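Local coordinates for protein branched-chain phosphotransacylase (PDB 1YCO) that probably transfers acyl groups between coenzyme A and phosphate, as other members of the phosphate acetyltransferase and butyryltransferase family do, at residues A[15-20]-A[260-265]; A[5-10]-A[76-81]; A[100-105]-A[118-123]; A[57-62]-A[89-94]. All blocks are in the same frame, centred on the assembly; numbering follows the deposited sequence.

Interaction 1 (A[15-20]-A[260-265])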
loop_
_atom_site.group_PDB
_atom_site.type_symbol
_atom_site.label_atom_id
_atom_site.label_comp_id
_atom_site.label_asym_id
_atom_site.label_seq_id
_atom_site.Cartn_x
_atom_site.Cartn_y
_atom_site.Cartn_z
ATOM N N LEU A 15 3.422 -27.004 15.577
ATOM C CA LEU A 15 3.971 -27.427 16.867
ATOM C C LEU A 15 4.823 -26.325 17.498
ATOM O O LEU A 15 4.758 -26.087 18.706
ATOM C CB LEU A 15 4.822 -28.683 16.689
ATOM C CG LEU A 15 5.178 -29.402 17.986
ATOM C CD1 LEU A 15 3.921 -29.976 18.622
ATOM C CD2 LEU A 15 6.165 -30.510 17.684
ATOM N N GLN A 16 5.623 -25.660 16.671
ATOM C CA GLN A 16 6.479 -24.579 17.142
ATOM C C GLN A 16 5.623 -23.445 17.732
ATOM O O GLN A 16 6.025 -22.792 18.699
ATOM C CB GLN A 16 7.332 -24.055 15.979
ATOM C CG GLN A 16 8.777 -23.737 16.340
ATOM C CD GLN A 16 9.500 -22.960 15.241
ATOM O OE1 GLN A 16 9.480 -23.354 14.071
ATOM N NE2 GLN A 16 10.144 -21.851 15.617
ATOM N N LEU A 17 4.442 -23.230 17.148
ATOM C CA LEU A 17 3.498 -22.187 17.601
ATOM C C LEU A 17 2.894 -22.531 18.955
ATOM O O LEU A 17 2.873 -21.709 19.876
ATOM C CB LEU A 17 2.349 -22.019 16.595
ATOM C CG LEU A 17 1.205 -21.077 16.994
ATOM C CD1 LEU A 17 1.761 -19.683 17.267
ATOM C CD2 LEU A 17 0.152 -21.017 15.879
ATOM N N VAL A 18 2.386 -23.754 19.051
ATOM C CA VAL A 18 1.777 -24.233 20.280
ATOM C C VAL A 18 2.779 -24.120 21.428
ATOM O O VAL A 18 2.486 -23.523 22.470
ATOM C CB VAL A 18 1.308 -25.690 20.120
ATOM C CG1 VAL A 18 0.740 -26.202 21.433
ATOM C CG2 VAL A 18 0.258 -25.767 19.021
ATOM N N LYS A 19 3.969 -24.679 21.230
ATOM C CA LYS A 19 4.993 -24.617 22.265
ATOM C C LYS A 19 5.207 -23.173 22.723
ATOM O O LYS A 19 5.166 -22.871 23.925
ATOM C CB LYS A 19 6.312 -25.215 21.756
ATOM C CG LYS A 19 6.250 -26.719 21.560
ATOM C CD LYS A 19 7.608 -27.320 21.254
ATOM C CE LYS A 19 7.506 -28.846 21.108
ATOM N NZ LYS A 19 8.806 -29.500 20.728
ATOM N N LYS A 20 5.423 -22.282 21.760
ATOM C CA LYS A 20 5.632 -20.875 22.066
ATOM C C LYS A 20 4.454 -20.311 22.855
ATOM O O LYS A 20 4.639 -19.676 23.891
ATOM C CB LYS A 20 5.813 -20.073 20.773
ATOM C CG LYS A 20 6.088 -18.595 20.998
ATOM C CD LYS A 20 6.281 -17.869 19.674
ATOM C CE LYS A 20 6.552 -16.385 19.886
ATOM N NZ LYS A 20 7.763 -16.131 20.729
ATOM N N GLU A 260 6.539 -16.177 14.735
ATOM C CA GLU A 260 6.174 -14.916 15.389
ATOM C C GLU A 260 4.951 -14.314 14.720
ATOM O O GLU A 260 4.134 -13.656 15.364
ATOM C CB GLU A 260 7.330 -13.908 15.327
ATOM C CG GLU A 260 8.460 -14.199 16.298
ATOM C CD GLU A 260 8.073 -13.953 17.750
ATOM O OE1 GLU A 260 8.844 -14.363 18.648
ATOM O OE2 GLU A 260 7.008 -13.341 17.995
ATOM N N SER A 261 4.835 -14.549 13.419
ATOM C CA SER A 261 3.716 -14.029 12.655
ATOM C C SER A 261 2.421 -14.709 13.096
ATOM O O SER A 261 1.424 -14.041 13.377
ATOM C CB SER A 261 3.960 -14.248 11.159
ATOM O OG SER A 261 2.835 -13.862 10.397
ATOM N N LYS A 262 2.427 -16.035 13.162
ATOM C CA LYS A 262 1.229 -16.753 13.586
ATOM C C LYS A 262 0.893 -16.363 15.020
ATOM O O LYS A 262 -0.271 -16.154 15.359
ATOM C CB LYS A 262 1.449 -18.265 13.500
ATOM C CG LYS A 262 1.660 -18.776 12.093
ATOM C CD LYS A 262 2.245 -20.185 12.078
ATOM C CE LYS A 262 2.495 -20.644 10.643
ATOM N NZ LYS A 262 3.448 -21.784 10.545
ATOM N N PHE A 263 1.926 -16.242 15.849
ATOM C CA PHE A 263 1.749 -15.892 17.251
ATOM C C PHE A 263 1.038 -14.542 17.438
ATOM O O PHE A 263 0.173 -14.401 18.309
ATOM C CB PHE A 263 3.106 -15.878 17.969
ATOM C CG PHE A 263 2.997 -15.761 19.460
ATOM C CD1 PHE A 263 2.397 -16.770 20.207
ATOM C CD2 PHE A 263 3.469 -14.626 20.118
ATOM C CE1 PHE A 263 2.258 -16.650 21.593
ATOM C CE2 PHE A 263 3.339 -14.493 21.502
ATOM C CZ PHE A 263 2.732 -15.505 22.242
ATOM N N HIS A 264 1.394 -13.563 16.612
ATOM C CA HIS A 264 0.781 -12.248 16.703
ATOM C C HIS A 264 -0.724 -12.300 16.425
ATOM O O HIS A 264 -1.506 -11.646 17.113
ATOM C CB HIS A 264 1.454 -11.258 15.740
ATOM C CG HIS A 264 2.881 -10.952 16.077
ATOM N ND1 HIS A 264 3.344 -10.892 17.374
ATOM C CD2 HIS A 264 3.936 -10.633 15.286
ATOM C CE1 HIS A 264 4.621 -10.548 17.370
ATOM N NE2 HIS A 264 5.002 -10.385 16.118
ATOM N N SER A 265 -1.118 -13.075 15.413
ATOM C CA SER A 265 -2.529 -13.213 15.067
ATOM C C SER A 265 -3.246 -13.951 16.191
ATOM O O SER A 265 -4.338 -13.563 16.631
ATOM C CB SER A 265 -2.701 -13.971 13.750
ATOM O OG SER A 265 -2.212 -13.194 12.663
#
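Leu-17 and Phe-263 mark the closely packed inner half of this helix pair, with their CA atoms 6.5 Å apart. The CG of Leu-17 lies anti to the backbone N (chi1 174°), and the methyl beyond it, CD1, reaches Phe-263 N at 3.7 Å while also lying at the ring's edge, near its plane. The second methyl, CD2, rests 3.9 Å from CB of Lys-262, a lysine that supplies only the base of its side chain here; its extended tail runs off to a weak hydrogen bond with Asp-257 O. Helices 12-24 and 259-274 follow two strands of the five-stranded parallel sheet, 2-7 and 250-252, and the C-terminal helix returns to pack beside the first. The axes of 15-20 and 260-265 pass 9.7 Å apart, crossing at -55°. Toward solvent the pairing turns polar. The side chains of Lys-20 and Phe-263 cross at about a right angle, with Lys-20 CE 3.9 Å from the ring centroid in a CH-pi contact and NZ in a longer cation-pi position. A long flexible lysine suits this place: CE lies over one face, toward the rim, while NZ bonds Glu-260 OE1 at 2.9 Å, meeting it from above the carboxylate plane. Glu-24 forms a second salt bridge to the same NZ.

Interaction 2 (A[5-10]-A[76-81])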
loop_
_atom_site.group_PDB
_atom_site.type_symbol
_atom_site.label_atom_id
_atom_site.label_comp_id
_atom_site.label_asym_id
_atom_site.label_seq_id
_atom_site.Cartn_x
_atom_site.Cartn_y
_atom_site.Cartn_z
ATOM N N SER A 5 -9.113 -24.507 18.447
ATOM C CA SER A 5 -9.327 -25.590 17.500
ATOM C C SER A 5 -8.459 -25.348 16.260
ATOM O O SER A 5 -8.516 -24.283 15.654
ATOM C CB SER A 5 -10.815 -25.633 17.136
ATOM O OG SER A 5 -11.105 -26.576 16.126
ATOM N N ILE A 6 -7.660 -26.336 15.878
ATOM C CA ILE A 6 -6.780 -26.173 14.724
ATOM C C ILE A 6 -7.064 -27.160 13.600
ATOM O O ILE A 6 -6.962 -28.377 13.780
ATOM C CB ILE A 6 -5.304 -26.321 15.141
ATOM C CG1 ILE A 6 -5.019 -25.397 16.333
ATOM C CG2 ILE A 6 -4.387 -26.011 13.952
ATOM C CD1 ILE A 6 -3.580 -25.331 16.753
ATOM N N ALA A 7 -7.404 -26.626 12.430
ATOM C CA ALA A 7 -7.696 -27.449 11.263
ATOM C C ALA A 7 -6.406 -27.751 10.503
ATOM O O ALA A 7 -5.856 -26.886 9.817
ATOM C CB ALA A 7 -8.697 -26.737 10.352
ATOM N N GLY A 8 -5.935 -28.987 10.635
ATOM C CA GLY A 8 -4.712 -29.387 9.975
ATOM C C GLY A 8 -3.523 -28.833 10.732
ATOM O O GLY A 8 -2.594 -28.289 10.136
ATOM N N GLY A 9 -3.551 -28.977 12.052
ATOM C CA GLY A 9 -2.473 -28.454 12.875
ATOM C C GLY A 9 -1.398 -29.438 13.291
ATOM O O GLY A 9 -0.470 -29.071 14.006
ATOM N N SER A 10 -1.506 -30.688 12.861
ATOM C CA SER A 10 -0.491 -31.658 13.242
ATOM C C SER A 10 0.734 -31.502 12.345
ATOM O O SER A 10 1.077 -32.406 11.584
ATOM C CB SER A 10 -1.041 -33.073 13.143
ATOM O OG SER A 10 -0.113 -33.988 13.690
ATOM N N GLY A 76 -4.613 -24.425 10.178
ATOM C CA GLY A 76 -3.273 -24.973 10.044
ATOM C C GLY A 76 -3.016 -25.213 8.568
ATOM O O GLY A 76 -3.165 -24.297 7.762
ATOM N N ILE A 77 -2.642 -26.437 8.201
ATOM C CA ILE A 77 -2.390 -26.757 6.794
ATOM C C ILE A 77 -3.641 -27.381 6.163
ATOM O O ILE A 77 -3.923 -28.560 6.351
ATOM C CB ILE A 77 -1.189 -27.715 6.647
ATOM C CG1 ILE A 77 0.077 -27.023 7.145
ATOM C CG2 ILE A 77 -1.013 -28.125 5.182
ATOM C CD1 ILE A 77 1.325 -27.877 7.029
ATOM N N ILE A 78 -4.387 -26.569 5.422
ATOM C CA ILE A 78 -5.614 -27.008 4.770
ATOM C C ILE A 78 -6.099 -25.892 3.848
ATOM O O ILE A 78 -5.917 -24.714 4.154
ATOM C CB ILE A 78 -6.724 -27.325 5.819
ATOM C CG1 ILE A 78 -8.036 -27.667 5.113
ATOM C CG2 ILE A 78 -6.923 -26.126 6.743
ATOM C CD1 ILE A 78 -9.141 -28.102 6.060
ATOM N N GLN A 79 -6.706 -26.259 2.722
ATOM C CA GLN A 79 -7.205 -25.263 1.780
ATOM C C GLN A 79 -8.162 -24.289 2.467
ATOM O O GLN A 79 -9.090 -24.690 3.175
ATOM C CB GLN A 79 -7.917 -25.939 0.606
ATOM C CG GLN A 79 -7.084 -26.994 -0.097
ATOM C CD GLN A 79 -7.026 -28.301 0.684
ATOM O OE1 GLN A 79 -6.132 -29.132 0.470
ATOM N NE2 GLN A 79 -7.989 -28.495 1.589
ATOM N N THR A 80 -7.921 -23.003 2.246
ATOM C CA THR A 80 -8.737 -21.946 2.827
ATOM C C THR A 80 -10.191 -22.076 2.374
ATOM O O THR A 80 -11.125 -21.912 3.164
ATOM C CB THR A 80 -8.181 -20.564 2.415
ATOM O OG1 THR A 80 -6.780 -20.521 2.705
ATOM C CG2 THR A 80 -8.882 -19.439 3.173
ATOM N N HIS A 81 -10.377 -22.378 1.096
ATOM C CA HIS A 81 -11.714 -22.536 0.544
ATOM C C HIS A 81 -12.458 -23.665 1.280
ATOM O O HIS A 81 -13.641 -23.534 1.608
ATOM C CB HIS A 81 -11.614 -22.846 -0.952
ATOM C CG HIS A 81 -12.938 -22.989 -1.632
ATOM N ND1 HIS A 81 -13.096 -23.674 -2.818
ATOM C CD2 HIS A 81 -14.170 -22.542 -1.290
ATOM C CE1 HIS A 81 -14.366 -23.645 -3.176
ATOM N NE2 HIS A 81 -15.041 -22.964 -2.266
#
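Ala-7 and Gly-76 meet where two neighbouring parallel strands, 2-7 and 72-75, run out at their C-terminal ends, the place where the loops of an alpha/beta sheet leave for the following helices. Gly-76 comes first: its N makes a weak bond to Ala-7 O, bent to 129° at the hydrogen. Its CA then passes 3.4 Å from Gly-8 O in a CA-H...O contact, an approach that suits glycine, since a CB on Gly-76 would run into Gly-8 O. Gly-8 is equally fitting, since its positive phi (77°) is natural for glycine and turns the chain out of the strand. Next, Ile-77 N takes the same Gly-8 O in a much straighter bond, 2.7 Å and 171°, with the donor tilted from the carbonyl plane. That oxygen therefore receives both an N-H and a CA-H from successive residues. Ile-78 follows, just before Gln-79 at the N-cap of helix 80-87. Its CB bond points toward 5-10, and Ala-58 and Glu-54 of helix 54-66 also touch its side chain. Its CG2 lies between the backbone N and the carbonyl carbon, the crowded position, and the branching at CB lets this methyl sit 4.1 Å from Ala-7 CB and 3.3 Å from Ala-7 O.

Interaction 3 (A[100-105]-A[118-123]); sequences LSHVAM and DCAMNI
Met-121 lies against the start of strand 101-107, and its CB is already 4.1 Å from Ser-101 CA. CG, anti to the carbonyl carbon (chi1 -69°), settles over the next peptide link, 3.7 Å from Ser-101 C and nearly as close to His-102 N. The chain then bends at both chi2 and chi3, and the terminal CE meets Leu-100, 3.7 Å from its CB and a little farther from CD1. A long unbranched thioether suits this path, since it can fold to follow a backbone and still end on an apolar neighbour. Strands 101-107 and 113-117 are an antiparallel hairpin of the six-stranded mixed sheet, and Asp-118, just beyond the second strand, prolongs their pairing. Its N donates to His-102 O at 2.8 Å, an oxygen that Thr-117 OG1 also reaches. In return His-102 N donates to Asp-118 OD2 at 3.2 Å from above the carboxylate plane. Asn-122, with an amide able to both give and accept, sends ND2 to a lone pair of Leu-100 O at 3.1 Å and 162°. One water donates to Leu-100 O and, weakly, to Asn-122 OD1. Ala-120 CB approaches the His-102 ring at 4.0 Å from CG and CD2.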
loop_
_atom_site.group_PDB
_atom_site.type_symbol
_atom_site.label_atom_id
_atom_site.label_comp_id
_atom_site.label_asym_id
_atom_site.label_seq_id
_atom_site.Cartn_x
_atom_site.Cartn_y
_atom_site.Cartn_z
ATOM N N LEU A 100 -18.765 -10.798 6.850
ATOM C CA LEU A 100 -17.477 -11.161 7.417
ATOM C C LEU A 100 -16.439 -10.187 6.854
ATOM O O LEU A 100 -16.557 -9.725 5.721
ATOM C CB LEU A 100 -17.086 -12.592 7.022
ATOM C CG LEU A 100 -17.934 -13.771 7.537
ATOM C CD1 LEU A 100 -17.408 -15.079 6.952
ATOM C CD2 LEU A 100 -17.895 -13.817 9.059
ATOM N N SER A 101 -15.429 -9.881 7.651
ATOM C CA SER A 101 -14.381 -8.988 7.218
ATOM C C SER A 101 -13.079 -9.442 7.863
ATOM O O SER A 101 -13.073 -10.333 8.710
ATOM C CB SER A 101 -14.690 -7.535 7.637
ATOM O OG SER A 101 -14.703 -7.366 9.053
ATOM N N HIS A 102 -11.973 -8.843 7.454
ATOM C CA HIS A 102 -10.714 -9.190 8.063
ATOM C C HIS A 102 -10.220 -7.919 8.708
ATOM O O HIS A 102 -10.341 -6.822 8.151
ATOM C CB HIS A 102 -9.717 -9.702 7.032
ATOM C CG HIS A 102 -8.397 -10.101 7.617
ATOM N ND1 HIS A 102 -7.471 -9.179 8.057
ATOM C CD2 HIS A 102 -7.856 -11.321 7.852
ATOM C CE1 HIS A 102 -6.416 -9.813 8.540
ATOM N NE2 HIS A 102 -6.624 -11.114 8.428
ATOM N N VAL A 103 -9.692 -8.080 9.909
ATOM C CA VAL A 103 -9.169 -6.969 10.676
ATOM C C VAL A 103 -7.795 -7.350 11.208
ATOM O O VAL A 103 -7.599 -8.442 11.733
ATOM C CB VAL A 103 -10.083 -6.631 11.879
ATOM C CG1 VAL A 103 -9.396 -5.625 12.806
ATOM C CG2 VAL A 103 -11.410 -6.071 11.384
ATOM N N ALA A 104 -6.854 -6.423 11.086
ATOM C CA ALA A 104 -5.499 -6.640 11.546
ATOM C C ALA A 104 -5.117 -5.600 12.584
ATOM O O ALA A 104 -5.593 -4.457 12.554
ATOM C CB ALA A 104 -4.519 -6.570 10.368
ATOM N N MET A 105 -4.256 -6.005 13.514
ATOM C CA MET A 105 -3.755 -5.084 14.528
ATOM C C MET A 105 -2.299 -4.822 14.163
ATOM O O MET A 105 -1.523 -5.754 13.956
ATOM C CB MET A 105 -3.846 -5.679 15.940
ATOM C CG MET A 105 -3.176 -4.775 16.984
ATOM S SD MET A 105 -4.055 -4.586 18.541
ATOM C CE MET A 105 -3.144 -5.714 19.606
ATOM N N ASP A 118 -9.669 -4.938 6.223
ATOM C CA ASP A 118 -10.034 -5.606 5.019
ATOM C C ASP A 118 -9.072 -5.698 3.873
ATOM O O ASP A 118 -9.273 -5.114 2.823
ATOM C CB ASP A 118 -11.401 -5.155 4.569
ATOM C CG ASP A 118 -12.323 -6.342 4.356
ATOM O OD1 ASP A 118 -13.485 -6.125 3.938
ATOM O OD2 ASP A 118 -11.860 -7.487 4.603
ATOM N N CYS A 119 -8.048 -6.515 4.092
ATOM C CA CYS A 119 -7.038 -6.783 3.090
ATOM C C CYS A 119 -6.985 -8.283 2.781
ATOM O O CYS A 119 -5.926 -8.810 2.427
ATOM C CB CYS A 119 -5.694 -6.297 3.592
ATOM S SG CYS A 119 -5.432 -6.559 5.345
ATOM N N ALA A 120 -8.131 -8.962 2.917
ATOM C CA ALA A 120 -8.233 -10.402 2.652
ATOM C C ALA A 120 -9.629 -10.919 2.286
ATOM O O ALA A 120 -9.750 -11.885 1.530
ATOM C CB ALA A 120 -7.713 -11.194 3.856
ATOM N N MET A 121 -10.678 -10.289 2.807
ATOM C CA MET A 121 -12.041 -10.748 2.542
ATOM C C MET A 121 -12.802 -10.052 1.407
ATOM O O MET A 121 -13.071 -10.654 0.367
ATOM C CB MET A 121 -12.896 -10.657 3.815
ATOM C CG MET A 121 -12.543 -11.637 4.932
ATOM S SD MET A 121 -12.776 -13.405 4.508
ATOM C CE MET A 121 -14.552 -13.533 4.562
ATOM N N ASN A 122 -13.165 -8.793 1.614
ATOM C CA ASN A 122 -13.924 -8.053 0.621
ATOM C C ASN A 122 -13.053 -7.359 -0.412
ATOM O O ASN A 122 -12.386 -6.379 -0.117
ATOM C CB ASN A 122 -14.832 -7.066 1.356
ATOM C CG ASN A 122 -15.746 -7.772 2.365
ATOM O OD1 ASN A 122 -16.792 -8.309 2.002
ATOM N ND2 ASN A 122 -15.329 -7.804 3.629
ATOM N N ILE A 123 -13.083 -7.872 -1.638
ATOM C CA ILE A 123 -12.278 -7.334 -2.726
ATOM C C ILE A 123 -12.371 -5.840 -2.997
ATOM O O ILE A 123 -11.363 -5.131 -2.976
ATOM C CB ILE A 123 -12.581 -8.052 -4.033
ATOM C CG1 ILE A 123 -12.304 -9.546 -3.867
ATOM C CG2 ILE A 123 -11.707 -7.455 -5.173
ATOM C CD1 ILE A 123 -12.758 -10.383 -5.059
HETATM O O HOH W 1 -17.397 -11.392 3.114
HETATM O O HOH W 2 -7.029 -6.593 7.449
#

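Interaction 4 (A[57-62]-A[89-94]); sequences VAQEAV and KSEHQL
Val-62 and His-92 cross at about a right angle, with a methyl set over a ring. CG1, anti to the backbone N (chi1 178°), stands above one face of the imidazole, 3.9 Å from the centroid and 19° off the normal, displaced toward the CD2 rim. The opposite face is covered by CG of Glu-91, 3.7 Å above the plane and over its centre, so the flat ring is sandwiched between two aliphatic carbons. The same Val-62 CG1 also meets Leu-94 CD1 at 3.6 Å, the two side chains crossing obliquely; one valine methyl thus serves both an aromatic and an aliphatic neighbour. Helix 54-66 covers one face of the five-stranded parallel sheet, and the loop after helix 80-87 packs against this helix, with Ala-66 and Val-65 touching His-92 and Leu-94. Gln-59 and Glu-91 lie at about a right angle to each other, their planes 60° apart and Gln-59 OE1 4.0 Å from Glu-91 OE2. The polar edge of the histidine turns to helix 80-87. Between the two segments, then, the hold is dispersive and CH-pi, the imidazole offering its face to the methyl while NE2 bonds weakly to Glu-86.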
loop_
_atom_site.group_PDB
_atom_site.type_symbol
_atom_site.label_atom_id
_atom_site.label_comp_id
_atom_site.label_asym_id
_atom_site.label_seq_id
_atom_site.Cartn_x
_atom_site.Cartn_y
_atom_site.Cartn_z
ATOM N N VAL A 57 -11.478 -33.004 8.461
ATOM C CA VAL A 57 -10.652 -32.180 9.347
ATOM C C VAL A 57 -11.323 -30.836 9.602
ATOM O O VAL A 57 -11.487 -30.405 10.749
ATOM C CB VAL A 57 -9.245 -31.883 8.722
ATOM C CG1 VAL A 57 -8.410 -31.040 9.679
ATOM C CG2 VAL A 57 -8.525 -33.178 8.394
ATOM N N ALA A 58 -11.704 -30.181 8.509
ATOM C CA ALA A 58 -12.363 -28.885 8.568
ATOM C C ALA A 58 -13.697 -28.984 9.292
ATOM O O ALA A 58 -13.975 -28.205 10.201
ATOM C CB ALA A 58 -12.581 -28.347 7.156
ATOM N N GLN A 59 -14.520 -29.949 8.899
ATOM C CA GLN A 59 -15.829 -30.089 9.525
ATOM C C GLN A 59 -15.726 -30.280 11.032
ATOM O O GLN A 59 -16.500 -29.705 11.787
ATOM C CB GLN A 59 -16.600 -31.257 8.907
ATOM C CG GLN A 59 -18.073 -31.292 9.315
ATOM C CD GLN A 59 -18.314 -32.036 10.623
ATOM O OE1 GLN A 59 -19.350 -31.859 11.273
ATOM N NE2 GLN A 59 -17.362 -32.884 11.007
ATOM N N GLU A 60 -14.761 -31.086 11.459
ATOM C CA GLU A 60 -14.572 -31.354 12.872
ATOM C C GLU A 60 -13.989 -30.166 13.650
ATOM O O GLU A 60 -14.327 -29.956 14.821
ATOM C CB GLU A 60 -13.718 -32.605 13.036
ATOM C CG GLU A 60 -14.453 -33.852 12.568
ATOM C CD GLU A 60 -13.798 -35.139 13.024
ATOM O OE1 GLU A 60 -12.738 -35.497 12.467
ATOM O OE2 GLU A 60 -14.342 -35.786 13.951
ATOM N N ALA A 61 -13.131 -29.390 12.992
ATOM C CA ALA A 61 -12.525 -28.205 13.601
ATOM C C ALA A 61 -13.586 -27.127 13.824
ATOM O O ALA A 61 -13.695 -26.548 14.911
ATOM C CB ALA A 61 -11.422 -27.657 12.697
ATOM N N VAL A 62 -14.367 -26.874 12.775
ATOM C CA VAL A 62 -15.430 -25.873 12.792
ATOM C C VAL A 62 -16.544 -26.273 13.751
ATOM O O VAL A 62 -17.208 -25.419 14.334
ATOM C CB VAL A 62 -16.046 -25.688 11.383
ATOM C CG1 VAL A 62 -17.184 -24.679 11.432
ATOM C CG2 VAL A 62 -14.980 -25.242 10.403
ATOM N N LYS A 89 -21.472 -22.949 6.710
ATOM C CA LYS A 89 -22.656 -23.800 6.524
ATOM C C LYS A 89 -23.709 -23.515 7.593
ATOM O O LYS A 89 -23.381 -23.316 8.762
ATOM C CB LYS A 89 -22.279 -25.283 6.563
ATOM C CG LYS A 89 -21.560 -25.782 5.327
ATOM C CD LYS A 89 -21.332 -27.286 5.392
ATOM C CE LYS A 89 -20.575 -27.787 4.162
ATOM N NZ LYS A 89 -20.228 -29.246 4.256
ATOM N N SER A 90 -24.972 -23.504 7.189
ATOM C CA SER A 90 -26.083 -23.238 8.105
ATOM C C SER A 90 -26.113 -24.133 9.350
ATOM O O SER A 90 -26.510 -23.685 10.425
ATOM C CB SER A 90 -27.418 -23.376 7.364
ATOM O OG SER A 90 -27.475 -22.515 6.239
ATOM N N GLU A 91 -25.702 -25.391 9.198
ATOM C CA GLU A 91 -25.699 -26.344 10.311
ATOM C C GLU A 91 -24.909 -25.834 11.517
ATOM O O GLU A 91 -25.244 -26.138 12.660
ATOM C CB GLU A 91 -25.129 -27.708 9.854
ATOM C CG GLU A 91 -23.635 -27.692 9.482
ATOM C CD GLU A 91 -23.083 -29.050 9.010
ATOM O OE1 GLU A 91 -23.391 -29.474 7.869
ATOM O OE2 GLU A 91 -22.331 -29.691 9.780
ATOM N N HIS A 92 -23.872 -25.041 11.256
ATOM C CA HIS A 92 -23.012 -24.509 12.314
ATOM C C HIS A 92 -23.468 -23.184 12.911
ATOM O O HIS A 92 -23.307 -22.955 14.107
ATOM C CB HIS A 92 -21.590 -24.358 11.788
ATOM C CG HIS A 92 -20.963 -25.651 11.372
ATOM N ND1 HIS A 92 -20.870 -26.736 12.217
ATOM C CD2 HIS A 92 -20.367 -26.020 10.213
ATOM C CE1 HIS A 92 -20.240 -27.719 11.597
ATOM N NE2 HIS A 92 -19.924 -27.311 10.380
ATOM N N GLN A 93 -24.019 -22.308 12.077
ATOM C CA GLN A 93 -24.507 -21.004 12.528
ATOM C C GLN A 93 -23.445 -20.117 13.196
ATOM O O GLN A 93 -23.755 -19.378 14.129
ATOM C CB GLN A 93 -25.667 -21.205 13.498
ATOM C CG GLN A 93 -26.635 -22.296 13.093
ATOM C CD GLN A 93 -27.839 -22.381 14.007
ATOM O OE1 GLN A 93 -28.812 -21.645 13.840
ATOM N NE2 GLN A 93 -27.772 -23.269 14.993
ATOM N N LEU A 94 -22.204 -20.173 12.714
ATOM C CA LEU A 94 -21.134 -19.366 13.301
ATOM C C LEU A 94 -21.242 -17.872 13.013
ATOM O O LEU A 94 -21.104 -17.033 13.915
ATOM C CB LEU A 94 -19.766 -19.865 12.839
ATOM C CG LEU A 94 -19.261 -21.132 13.526
ATOM C CD1 LEU A 94 -17.880 -21.464 12.980
ATOM C CD2 LEU A 94 -19.209 -20.923 15.031
#

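From the N terminus, 5-10 opens interaction 2 and 15-20 opens interaction 1, so these two cross: interaction 2 closes early, at 76-81, while interaction 1 waits for 260-265 near the C terminus. Before interaction 2 closes, 57-62 opens interaction 4, which closes at 89-94, crossing interaction 2 but nested in interaction 1. Interaction 3, at 100-105 and 118-123, closes a short hairpin in series after both, also inside the long loop of interaction 1. Interactions 2 and 4 touch, through Ser-5 with Ala-61 and Ile-78 with Ala-58, joining the parallel sheet to helix 54-66. Interaction 1 brings the C-terminal helix back to that sheet's first helix, and interaction 3 belongs to the mixed sheet.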